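Local structure of cytosol aminopeptidase (Coxiella burnetii, 3IJ3) at residues D234-D239 / P293-L298; R285-Q290 / A472-L477; P243-V248 / P351-D356. The protein probably acts as a manganese-dependent aminopeptidase of the M17 family, removing amino-terminal residues from peptides. All blocks are in the same frame, centred on the assembly; numbering follows the deposited sequence.

Contact 1 (D234-D239 / P293-L298); sequences DLKWGD and PVRLRL. With PG4 (tetraethylene glycol), chain O; SO4 (sulfate ion), chain G.
Trp237 and Leu296 meet on the apolar face of an antiparallel strand pair, Leu296 CB lying 4.0 Å from Trp237 CE3, at the edge of the indole and near its plane. Leu235 extends this face, its CB 4.1 Å from Leu298 CB. Backbone geometry fixes the register, with Leu235–Leu298 and Trp237–Leu296 as hydrogen-bonded pairs and Lys236–Arg297 as the non-hydrogen-bonded pair between them; Leu235 N to Leu298 O measures 2.8 Å.

The opposite face, that of Lys236 and Arg297, is polar. Extended from CG to NE, with CG anti to the backbone N (chi1 180°), Arg297 grips Asp234 side-on through two nearly straight bonds, NE to OD1 (2.9 Å) and NH2 to OD2 (2.8 Å). Both oxygens are met on their syn side, yet the carboxylate and guanidinium planes are 30° apart. Lys236 runs alongside Arg297 and places NZ over the guanidinium centre; Glu349, salt-bridged to both, Glu345, paired with Arg297 NH2, and a sulfate ion probably offset this concentration of positive charge. O3 of the sulfate is shared by Arg295 NH2 and Lys236 NZ, and Lys203 bonds the ion too. A bend at chi2 (55°) accompanies the turn of Arg295 toward Gly238, where NH1 meets Gly238 O at 2.7 Å through a bent hydrogen bond, the oxygen tilted out of the guanidinium plane. One water joins Asp239 N to Val294 O. Tetraethylene glycol, like the sulfate probably from the crystallisation liquor, accepts from Gly238 N through O3 and sets O4 over one indole face, offset toward the rim.

Strand 231-237 thus flanks strand 295-305, whose other neighbour here is strand 244-252, while helices 186-200 and 275-289 pack on the leucine–tryptophan face.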
loop_
_atom_site.group_PDB
_atom_site.type_symbol
_atom_site.label_atom_id
_atom_site.label_comp_id
_atom_site.label_asym_id
_atom_site.label_seq_id
_atom_site.Cartn_x
_atom_site.Cartn_y
_atom_site.Cartn_z
ATOM N N ASP A 234 9.204 -9.447 40.004
ATOM C CA ASP A 234 10.231 -8.730 40.785
ATOM C C ASP A 234 11.026 -9.741 41.602
ATOM O O ASP A 234 10.516 -10.284 42.580
ATOM C CB ASP A 234 9.517 -7.708 41.682
ATOM C CG ASP A 234 10.464 -6.757 42.447
ATOM O OD1 ASP A 234 11.690 -6.871 42.341
ATOM O OD2 ASP A 234 9.933 -5.850 43.167
ATOM N N LEU A 235 12.232 -10.051 41.141
ATOM C CA LEU A 235 13.123 -11.003 41.802
ATOM C C LEU A 235 14.269 -10.296 42.495
ATOM O O LEU A 235 14.824 -9.319 41.957
ATOM C CB LEU A 235 13.667 -12.026 40.785
ATOM C CG LEU A 235 14.786 -13.015 41.209
ATOM C CD1 LEU A 235 14.834 -14.243 40.294
ATOM C CD2 LEU A 235 16.175 -12.329 41.224
ATOM N N LYS A 236 14.641 -10.785 43.686
ATOM C CA LYS A 236 15.778 -10.247 44.423
ATOM C C LYS A 236 16.682 -11.367 44.932
ATOM O O LYS A 236 16.216 -12.430 45.327
ATOM C CB LYS A 236 15.359 -9.356 45.597
ATOM C CG LYS A 236 14.772 -8.042 45.144
ATOM C CD LYS A 236 14.422 -7.100 46.283
ATOM C CE LYS A 236 14.152 -5.696 45.720
ATOM N NZ LYS A 236 13.866 -4.680 46.779
ATOM N N TRP A 237 17.976 -11.084 44.939
ATOM C CA TRP A 237 18.988 -12.029 45.408
ATOM C C TRP A 237 20.231 -11.307 45.863
ATOM O O TRP A 237 20.559 -10.247 45.358
ATOM C CB TRP A 237 19.364 -12.980 44.255
ATOM C CG TRP A 237 20.536 -13.891 44.467
ATOM C CD1 TRP A 237 20.486 -15.181 44.853
ATOM C CD2 TRP A 237 21.929 -13.582 44.264
ATOM N NE1 TRP A 237 21.756 -15.713 44.924
ATOM C CE2 TRP A 237 22.659 -14.754 44.551
ATOM C CE3 TRP A 237 22.624 -12.442 43.842
ATOM C CZ2 TRP A 237 24.062 -14.813 44.456
ATOM C CZ3 TRP A 237 24.008 -12.491 43.757
ATOM C CH2 TRP A 237 24.715 -13.672 44.055
ATOM N N GLY A 238 20.925 -11.889 46.836
ATOM C CA GLY A 238 22.203 -11.357 47.238
ATOM C C GLY A 238 22.236 -10.619 48.550
ATOM O O GLY A 238 21.195 -10.327 49.144
ATOM N N ASP A 239 23.457 -10.306 48.972
ATOM C CA ASP A 239 23.716 -9.600 50.221
ATOM C C ASP A 239 23.136 -8.199 50.158
ATOM O O ASP A 239 23.448 -7.443 49.244
ATOM C CB ASP A 239 25.227 -9.543 50.466
ATOM C CG ASP A 239 25.589 -9.036 51.865
ATOM O OD1 ASP A 239 24.871 -8.184 52.435
ATOM O OD2 ASP A 239 26.624 -9.490 52.390
ATOM N N PRO A 293 29.305 -10.523 43.721
ATOM C CA PRO A 293 28.998 -9.827 44.973
ATOM C C PRO A 293 28.210 -8.529 44.789
ATOM O O PRO A 293 28.729 -7.412 44.999
ATOM C CB PRO A 293 30.383 -9.584 45.580
ATOM C CG PRO A 293 31.266 -9.425 44.399
ATOM C CD PRO A 293 30.721 -10.333 43.337
ATOM N N VAL A 294 26.954 -8.714 44.395
ATOM C CA VAL A 294 26.024 -7.626 44.184
ATOM C C VAL A 294 24.679 -7.978 44.804
ATOM O O VAL A 294 24.422 -9.140 45.141
ATOM C CB VAL A 294 25.793 -7.329 42.679
ATOM C CG1 VAL A 294 27.107 -6.913 42.009
ATOM C CG2 VAL A 294 25.151 -8.538 41.930
ATOM N N ARG A 295 23.863 -6.952 44.984
ATOM C CA ARG A 295 22.471 -7.101 45.409
ATOM C C ARG A 295 21.692 -6.995 44.101
ATOM O O ARG A 295 21.525 -5.908 43.547
ATOM C CB ARG A 295 22.083 -6.016 46.405
ATOM C CG ARG A 295 20.638 -6.035 46.852
ATOM C CD ARG A 295 20.174 -7.379 47.429
ATOM N NE ARG A 295 18.794 -7.275 47.928
ATOM C CZ ARG A 295 18.106 -8.246 48.532
ATOM N NH1 ARG A 295 18.641 -9.462 48.723
ATOM N NH2 ARG A 295 16.862 -7.996 48.952
ATOM N N LEU A 296 21.243 -8.145 43.605
ATOM C CA LEU A 296 20.568 -8.249 42.329
ATOM C C LEU A 296 19.064 -8.082 42.441
ATOM O O LEU A 296 18.422 -8.624 43.361
ATOM C CB LEU A 296 20.834 -9.623 41.723
ATOM C CG LEU A 296 20.093 -10.014 40.432
ATOM C CD1 LEU A 296 20.559 -9.123 39.269
ATOM C CD2 LEU A 296 20.337 -11.497 40.143
ATOM N N ARG A 297 18.502 -7.327 41.513
ATOM C CA ARG A 297 17.064 -7.224 41.395
ATOM C C ARG A 297 16.768 -7.362 39.908
ATOM O O ARG A 297 17.512 -6.837 39.068
ATOM C CB ARG A 297 16.550 -5.888 41.928
ATOM C CG ARG A 297 15.066 -5.742 41.822
ATOM C CD ARG A 297 14.604 -4.392 42.331
ATOM N NE ARG A 297 13.173 -4.376 42.629
ATOM C CZ ARG A 297 12.510 -3.291 43.034
ATOM N NH1 ARG A 297 13.128 -2.112 43.128
ATOM N NH2 ARG A 297 11.220 -3.378 43.331
ATOM N N LEU A 298 15.723 -8.116 39.584
ATOM C CA LEU A 298 15.260 -8.321 38.214
ATOM C C LEU A 298 13.789 -7.950 38.135
ATOM O O LEU A 298 12.961 -8.494 38.881
ATOM C CB LEU A 298 15.460 -9.782 37.798
ATOM C CG LEU A 298 14.758 -10.263 36.520
ATOM C CD1 LEU A 298 15.410 -9.640 35.257
ATOM C CD2 LEU A 298 14.828 -11.776 36.428
HETATM O O1 PG4 O . 15.859 -10.902 51.534
HETATM C C1 PG4 O . 16.832 -11.740 50.897
HETATM C C2 PG4 O . 16.454 -11.964 49.430
HETATM O O2 PG4 O . 17.519 -12.601 48.718
HETATM C C3 PG4 O . 17.491 -14.028 48.817
HETATM C C4 PG4 O . 18.726 -14.671 48.183
HETATM O O3 PG4 O . 19.943 -14.066 48.623
HETATM C C5 PG4 O . 21.072 -14.918 48.437
HETATM C C6 PG4 O . 22.280 -14.413 49.220
HETATM O O4 PG4 O . 23.475 -14.829 48.556
HETATM C C7 PG4 O . 24.598 -13.961 48.770
HETATM C C8 PG4 O . 25.434 -14.464 49.942
HETATM O O5 PG4 O . 26.133 -13.369 50.554
HETATM S S SO4 G . 14.506 -5.343 50.033
HETATM O O1 SO4 G . 13.843 -6.640 49.944
HETATM O O2 SO4 G . 15.352 -5.307 51.223
HETATM O O3 SO4 G . 15.343 -5.146 48.862
HETATM O O4 SO4 G . 13.520 -4.273 50.124
HETATM O O HOH W 1 25.629 -10.656 47.045
#

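Contact 2 (R285-Q290 / A472-L477); sequences RMIMLQ and AVFHYL. With SO4 (sulfate ion), chain H.
Phe474 CG is anti to the backbone N (chi1 -170°), a setting that carries the ring out from helix 470-481 to the end of helix 275-289, where Met286, Ile287 and Gln290 receive it. Met286 CB sits over one ring face, 4.0 Å from CD1 of Phe474, and Ile287 CG1 lies 4.2 Å from Phe474 CE1. At the far end of the ring, Phe474 CZ touches Gln290 CG at 3.7 Å; the amide of Gln290 stands almost upright to the ring, the two planes being 83° apart. The bend of Gln290 at chi2 goes with this division of labour: its aliphatic part packs on the phenyl group, while NE2 bonds O4 of a sulfate ion at 2.8 Å and also bonds Asp165.

A second, smaller contact lies beside the ring. Ile287 CD1 meets Leu477 CD1 at 3.8 Å, the two side chains crossing at about a right angle. No hydrogen bond links the segments, and the buried surface is only 204 Å², as expected when the axes of 285-289 and 472-477 come no closer than 11.1 Å and one long aromatic side chain spans much of that separation.

Helix 157-178 packs against Met286 and Gln290, and helix 380-393 against His475 and Tyr476. With these two segments crossing at -39°, this is apolar helix–helix packing within the alpha/beta catalytic domain of an M17 peptidase, joining two helices that lie against its central sheet.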
loop_
_atom_site.group_PDB
_atom_site.type_symbol
_atom_site.label_atom_id
_atom_site.label_comp_id
_atom_site.label_asym_id
_atom_site.label_seq_id
_atom_site.Cartn_x
_atom_site.Cartn_y
_atom_site.Cartn_z
ATOM N N ARG A 285 20.563 -15.054 35.951
ATOM C CA ARG A 285 21.012 -16.418 36.207
ATOM C C ARG A 285 22.535 -16.543 36.248
ATOM O O ARG A 285 23.077 -17.199 37.151
ATOM C CB ARG A 285 20.375 -17.383 35.207
ATOM C CG ARG A 285 20.724 -18.835 35.500
ATOM C CD ARG A 285 19.880 -19.754 34.651
ATOM N NE ARG A 285 20.116 -21.134 35.033
ATOM C CZ ARG A 285 21.021 -21.942 34.478
ATOM N NH1 ARG A 285 21.780 -21.540 33.471
ATOM N NH2 ARG A 285 21.152 -23.178 34.940
ATOM N N MET A 286 23.242 -15.892 35.316
ATOM C CA MET A 286 24.716 -15.939 35.329
ATOM C C MET A 286 25.292 -15.269 36.575
ATOM O O MET A 286 26.241 -15.773 37.185
ATOM C CB MET A 286 25.310 -15.323 34.050
ATOM C CG MET A 286 25.104 -16.161 32.811
ATOM S SD MET A 286 26.003 -17.705 32.896
ATOM C CE MET A 286 27.592 -17.121 33.381
ATOM N N ILE A 287 24.699 -14.149 36.971
ATOM C CA ILE A 287 25.128 -13.436 38.163
ATOM C C ILE A 287 25.013 -14.353 39.391
ATOM O O ILE A 287 25.933 -14.417 40.206
ATOM C CB ILE A 287 24.288 -12.163 38.346
ATOM C CG1 ILE A 287 24.671 -11.112 37.289
ATOM C CG2 ILE A 287 24.467 -11.584 39.754
ATOM C CD1 ILE A 287 23.700 -9.896 37.276
ATOM N N MET A 288 23.911 -15.097 39.477
ATOM C CA MET A 288 23.675 -16.005 40.612
ATOM C C MET A 288 24.544 -17.267 40.552
ATOM O O MET A 288 25.097 -17.714 41.577
ATOM C CB MET A 288 22.161 -16.323 40.729
ATOM C CG MET A 288 21.324 -15.068 41.114
ATOM S SD MET A 288 19.548 -15.360 41.357
ATOM C CE MET A 288 18.938 -15.656 39.670
ATOM N N LEU A 289 24.697 -17.825 39.358
ATOM C CA LEU A 289 25.556 -18.998 39.157
ATOM C C LEU A 289 27.000 -18.728 39.538
ATOM O O LEU A 289 27.682 -19.594 40.088
ATOM C CB LEU A 289 25.510 -19.467 37.692
ATOM C CG LEU A 289 24.302 -20.292 37.255
ATOM C CD1 LEU A 289 24.223 -20.402 35.749
ATOM C CD2 LEU A 289 24.364 -21.677 37.919
ATOM N N GLN A 290 27.467 -17.534 39.214
ATOM C CA GLN A 290 28.845 -17.126 39.464
ATOM C C GLN A 290 29.024 -16.361 40.769
ATOM O O GLN A 290 30.131 -15.916 41.106
ATOM C CB GLN A 290 29.317 -16.290 38.283
ATOM C CG GLN A 290 29.409 -17.067 36.983
ATOM C CD GLN A 290 30.673 -17.905 36.889
ATOM O OE1 GLN A 290 31.755 -17.453 37.274
ATOM N NE2 GLN A 290 30.555 -19.120 36.350
ATOM N N ALA A 472 29.196 -9.683 26.857
ATOM C CA ALA A 472 29.846 -8.371 27.035
ATOM C C ALA A 472 29.411 -7.787 28.366
ATOM O O ALA A 472 30.241 -7.350 29.163
ATOM C CB ALA A 472 29.459 -7.390 25.893
ATOM N N VAL A 473 28.102 -7.746 28.596
ATOM C CA VAL A 473 27.589 -7.174 29.856
ATOM C C VAL A 473 28.130 -7.935 31.064
ATOM O O VAL A 473 28.565 -7.315 32.034
ATOM C CB VAL A 473 26.062 -7.114 29.917
ATOM C CG1 VAL A 473 25.588 -6.586 31.305
ATOM C CG2 VAL A 473 25.507 -6.244 28.767
ATOM N N PHE A 474 28.120 -9.270 31.011
ATOM C CA PHE A 474 28.627 -10.045 32.135
ATOM C C PHE A 474 30.105 -9.790 32.399
ATOM O O PHE A 474 30.543 -9.706 33.563
ATOM C CB PHE A 474 28.338 -11.553 32.005
ATOM C CG PHE A 474 28.654 -12.302 33.255
ATOM C CD1 PHE A 474 27.840 -12.181 34.369
ATOM C CD2 PHE A 474 29.778 -13.107 33.341
ATOM C CE1 PHE A 474 28.146 -12.822 35.564
ATOM C CE2 PHE A 474 30.076 -13.771 34.531
ATOM C CZ PHE A 474 29.234 -13.626 35.643
ATOM N N HIS A 475 30.904 -9.711 31.334
ATOM C CA HIS A 475 32.325 -9.398 31.471
ATOM C C HIS A 475 32.487 -8.061 32.223
ATOM O O HIS A 475 33.295 -7.942 33.160
ATOM C CB HIS A 475 32.995 -9.337 30.093
ATOM C CG HIS A 475 34.410 -8.871 30.131
ATOM N ND1 HIS A 475 35.476 -9.741 30.210
ATOM C CD2 HIS A 475 34.937 -7.626 30.108
ATOM C CE1 HIS A 475 36.602 -9.046 30.249
ATOM N NE2 HIS A 475 36.300 -7.761 30.196
ATOM N N TYR A 476 31.737 -7.053 31.795
ATOM C CA TYR A 476 31.747 -5.751 32.445
ATOM C C TYR A 476 31.436 -5.882 33.957
ATOM O O TYR A 476 32.151 -5.337 34.803
ATOM C CB TYR A 476 30.748 -4.774 31.757
ATOM C CG TYR A 476 30.516 -3.571 32.619
ATOM C CD1 TYR A 476 31.501 -2.618 32.765
ATOM C CD2 TYR A 476 29.382 -3.455 33.389
ATOM C CE1 TYR A 476 31.331 -1.545 33.603
ATOM C CE2 TYR A 476 29.195 -2.374 34.231
ATOM C CZ TYR A 476 30.179 -1.423 34.333
ATOM O OH TYR A 476 30.040 -0.359 35.186
ATOM N N LEU A 477 30.376 -6.622 34.292
ATOM C CA LEU A 477 29.993 -6.803 35.685
ATOM C C LEU A 477 31.076 -7.491 36.515
ATOM O O LEU A 477 31.328 -7.107 37.652
ATOM C CB LEU A 477 28.669 -7.565 35.799
ATOM C CG LEU A 477 27.457 -6.856 35.194
ATOM C CD1 LEU A 477 26.211 -7.768 35.280
ATOM C CD2 LEU A 477 27.188 -5.516 35.899
HETATM S S SO4 H . 34.178 -20.540 37.163
HETATM O O1 SO4 H . 34.938 -21.767 36.914
HETATM O O2 SO4 H . 33.785 -20.486 38.572
HETATM O O3 SO4 H . 35.013 -19.382 36.877
HETATM O O4 SO4 H . 32.990 -20.517 36.322
#

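Contact 3 (P243-V248 / P351-D356); sequences PKVTLV and PDLIID
Strands 244-248 and 353-356 run parallel, 17° apart in direction, in a register that pairs Val245 with Leu353, Thr246 with Ile354, Leu247 with Ile355 and Val248 with Asp356.

Side chains sort onto two faces. On one, Leu247 CD2 approaches Ile355 CB at 4.0 Å, the two side chains lying alongside each other and pointing the same way; Val245 CG1 meets Leu353 CD2 at 4.2 Å. Helix 470-481 packs on this face through Tyr481 and Val473. On the other, the Val248 and Ile354 side chains lie side by side, their CG2 atoms 4.1 Å apart. With CG1 of Ile354 beside the backbone N (chi1 -58°), CG2 is left on the side of the carbonyl carbon, where it meets Val248. Helix 335-347 covers this face, touching Thr246, Val248 and Ile354.

Asp356 joins the packing through CB, 3.8 Å from Val248 CB. Its chi1 of 80° sets CG between the backbone N and the carbonyl carbon, and the carboxylate bonds across to strand 445-454, OD1 with His447 ND1 and OD2 with Trp445 NE1. The side chain lies about 13 Å from the bound lithium ion and is not among its ligands, Lys250, Asp255, Asp273 and Glu334.

Backbone bonds alternate between the strands, Thr246 N to Leu353 O (2.9 Å), Ile355 N to Thr246 O, and Val248 N to Ile355 O (2.8 Å), while Lys244 O accepts from Leu353 N and, weakly, from Asp352 N. Adjacent parallel strands with helices on both faces fit a three-layer alpha/beta/alpha sandwich, here the core of the M17 catalytic domain.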
loop_
_atom_site.group_PDB
_atom_site.type_symbol
_atom_site.label_atom_id
_atom_site.label_comp_id
_atom_site.label_asym_id
_atom_site.label_seq_id
_atom_site.Cartn_x
_atom_site.Cartn_y
_atom_site.Cartn_z
ATOM N N PRO A 243 26.542 -3.699 46.398
ATOM C CA PRO A 243 26.042 -2.707 45.445
ATOM C C PRO A 243 24.840 -3.229 44.704
ATOM O O PRO A 243 24.839 -4.375 44.298
ATOM C CB PRO A 243 27.214 -2.516 44.470
ATOM C CG PRO A 243 28.407 -2.985 45.211
ATOM C CD PRO A 243 27.931 -4.085 46.100
ATOM N N LYS A 244 23.847 -2.367 44.508
ATOM C CA LYS A 244 22.630 -2.760 43.836
ATOM C C LYS A 244 22.763 -2.691 42.320
ATOM O O LYS A 244 23.063 -1.640 41.761
ATOM C CB LYS A 244 21.463 -1.889 44.292
ATOM C CG LYS A 244 21.004 -2.104 45.727
ATOM C CD LYS A 244 19.821 -1.175 46.031
ATOM C CE LYS A 244 19.146 -1.491 47.370
ATOM N NZ LYS A 244 20.039 -1.311 48.500
ATOM N N VAL A 245 22.564 -3.833 41.673
ATOM C CA VAL A 245 22.539 -3.934 40.207
ATOM C C VAL A 245 21.130 -4.390 39.895
ATOM O O VAL A 245 20.719 -5.468 40.359
ATOM C CB VAL A 245 23.557 -4.940 39.674
ATOM C CG1 VAL A 245 23.361 -5.168 38.145
ATOM C CG2 VAL A 245 24.977 -4.474 40.002
ATOM N N THR A 246 20.390 -3.584 39.127
ATOM C CA THR A 246 19.011 -3.886 38.783
ATOM C C THR A 246 18.874 -4.075 37.280
ATOM O O THR A 246 19.295 -3.203 36.480
ATOM C CB THR A 246 18.032 -2.783 39.287
ATOM O OG1 THR A 246 18.133 -2.666 40.716
ATOM C CG2 THR A 246 16.528 -3.097 38.855
ATOM N N LEU A 247 18.298 -5.222 36.900
ATOM C CA LEU A 247 18.091 -5.603 35.521
ATOM C C LEU A 247 16.602 -5.503 35.209
ATOM O O LEU A 247 15.761 -5.907 36.017
ATOM C CB LEU A 247 18.548 -7.039 35.297
ATOM C CG LEU A 247 19.974 -7.391 35.740
ATOM C CD1 LEU A 247 20.275 -8.897 35.426
ATOM C CD2 LEU A 247 21.021 -6.460 35.112
ATOM N N VAL A 248 16.297 -4.934 34.053
ATOM C CA VAL A 248 14.942 -4.745 33.607
ATOM C C VAL A 248 14.788 -5.340 32.211
ATOM O O VAL A 248 15.617 -5.124 31.328
ATOM C CB VAL A 248 14.596 -3.269 33.606
ATOM C CG1 VAL A 248 13.127 -3.051 33.113
ATOM C CG2 VAL A 248 14.809 -2.641 34.997
ATOM N N PRO A 351 19.894 2.623 42.843
ATOM C CA PRO A 351 20.825 1.536 42.613
ATOM C C PRO A 351 22.139 1.999 42.018
ATOM O O PRO A 351 22.218 3.109 41.461
ATOM C CB PRO A 351 20.059 0.623 41.632
ATOM C CG PRO A 351 19.161 1.523 40.891
ATOM C CD PRO A 351 18.816 2.649 41.845
ATOM N N ASP A 352 23.170 1.160 42.138
ATOM C CA ASP A 352 24.486 1.486 41.576
ATOM C C ASP A 352 24.469 1.436 40.046
ATOM O O ASP A 352 25.236 2.151 39.386
ATOM C CB ASP A 352 25.543 0.509 42.095
ATOM C CG ASP A 352 26.959 0.996 41.873
ATOM O OD1 ASP A 352 27.272 2.122 42.305
ATOM O OD2 ASP A 352 27.800 0.240 41.343
ATOM N N LEU A 353 23.581 0.600 39.490
ATOM C CA LEU A 353 23.469 0.399 38.049
ATOM C C LEU A 353 22.118 -0.182 37.671
ATOM O O LEU A 353 21.578 -1.016 38.405
ATOM C CB LEU A 353 24.540 -0.625 37.593
ATOM C CG LEU A 353 24.509 -1.069 36.128
ATOM C CD1 LEU A 353 24.881 0.097 35.213
ATOM C CD2 LEU A 353 25.485 -2.252 35.969
ATOM N N ILE A 354 21.571 0.296 36.562
ATOM C CA ILE A 354 20.350 -0.260 35.977
ATOM C C ILE A 354 20.690 -0.650 34.542
ATOM O O ILE A 354 21.292 0.153 33.818
ATOM C CB ILE A 354 19.166 0.730 35.920
ATOM C CG1 ILE A 354 18.828 1.243 37.319
ATOM C CG2 ILE A 354 17.925 0.042 35.222
ATOM C CD1 ILE A 354 17.752 2.375 37.342
ATOM N N ILE A 355 20.329 -1.866 34.128
ATOM C CA ILE A 355 20.521 -2.280 32.739
ATOM C C ILE A 355 19.203 -2.825 32.253
ATOM O O ILE A 355 18.591 -3.702 32.908
ATOM C CB ILE A 355 21.575 -3.375 32.550
ATOM C CG1 ILE A 355 22.951 -2.912 33.031
ATOM C CG2 ILE A 355 21.649 -3.786 31.042
ATOM C CD1 ILE A 355 23.994 -3.979 32.951
ATOM N N ASP A 356 18.708 -2.284 31.143
ATOM C CA ASP A 356 17.482 -2.812 30.532
ATOM C C ASP A 356 17.751 -3.429 29.160
ATOM O O ASP A 356 18.694 -3.055 28.450
ATOM C CB ASP A 356 16.317 -1.817 30.520
ATOM C CG ASP A 356 16.384 -0.804 29.434
ATOM O OD1 ASP A 356 16.195 -1.194 28.247
ATOM O OD2 ASP A 356 16.500 0.410 29.763
#

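Followed from the N terminus, the chain leaves residues 234-239, turns directly into 243-248, passes through helix 275-289 with segment 285-290, and then enters 293-298, where contact 1 closes its 53-residue loop. Contact 3 closes at 351-356 and contact 2 last, at 472-477 near the C terminus. Every pair of contacts crosses, none nesting within another. Contacts 1 and 3 belong to one sheet, bridged by backbone pairing of Arg295 and Arg297 with strand 244-252. Contact 2 lies against it: Met288 packs on Trp237, Ile287 on Leu296 and Leu247, and Val473 on Ile355, tying two helices to four strands.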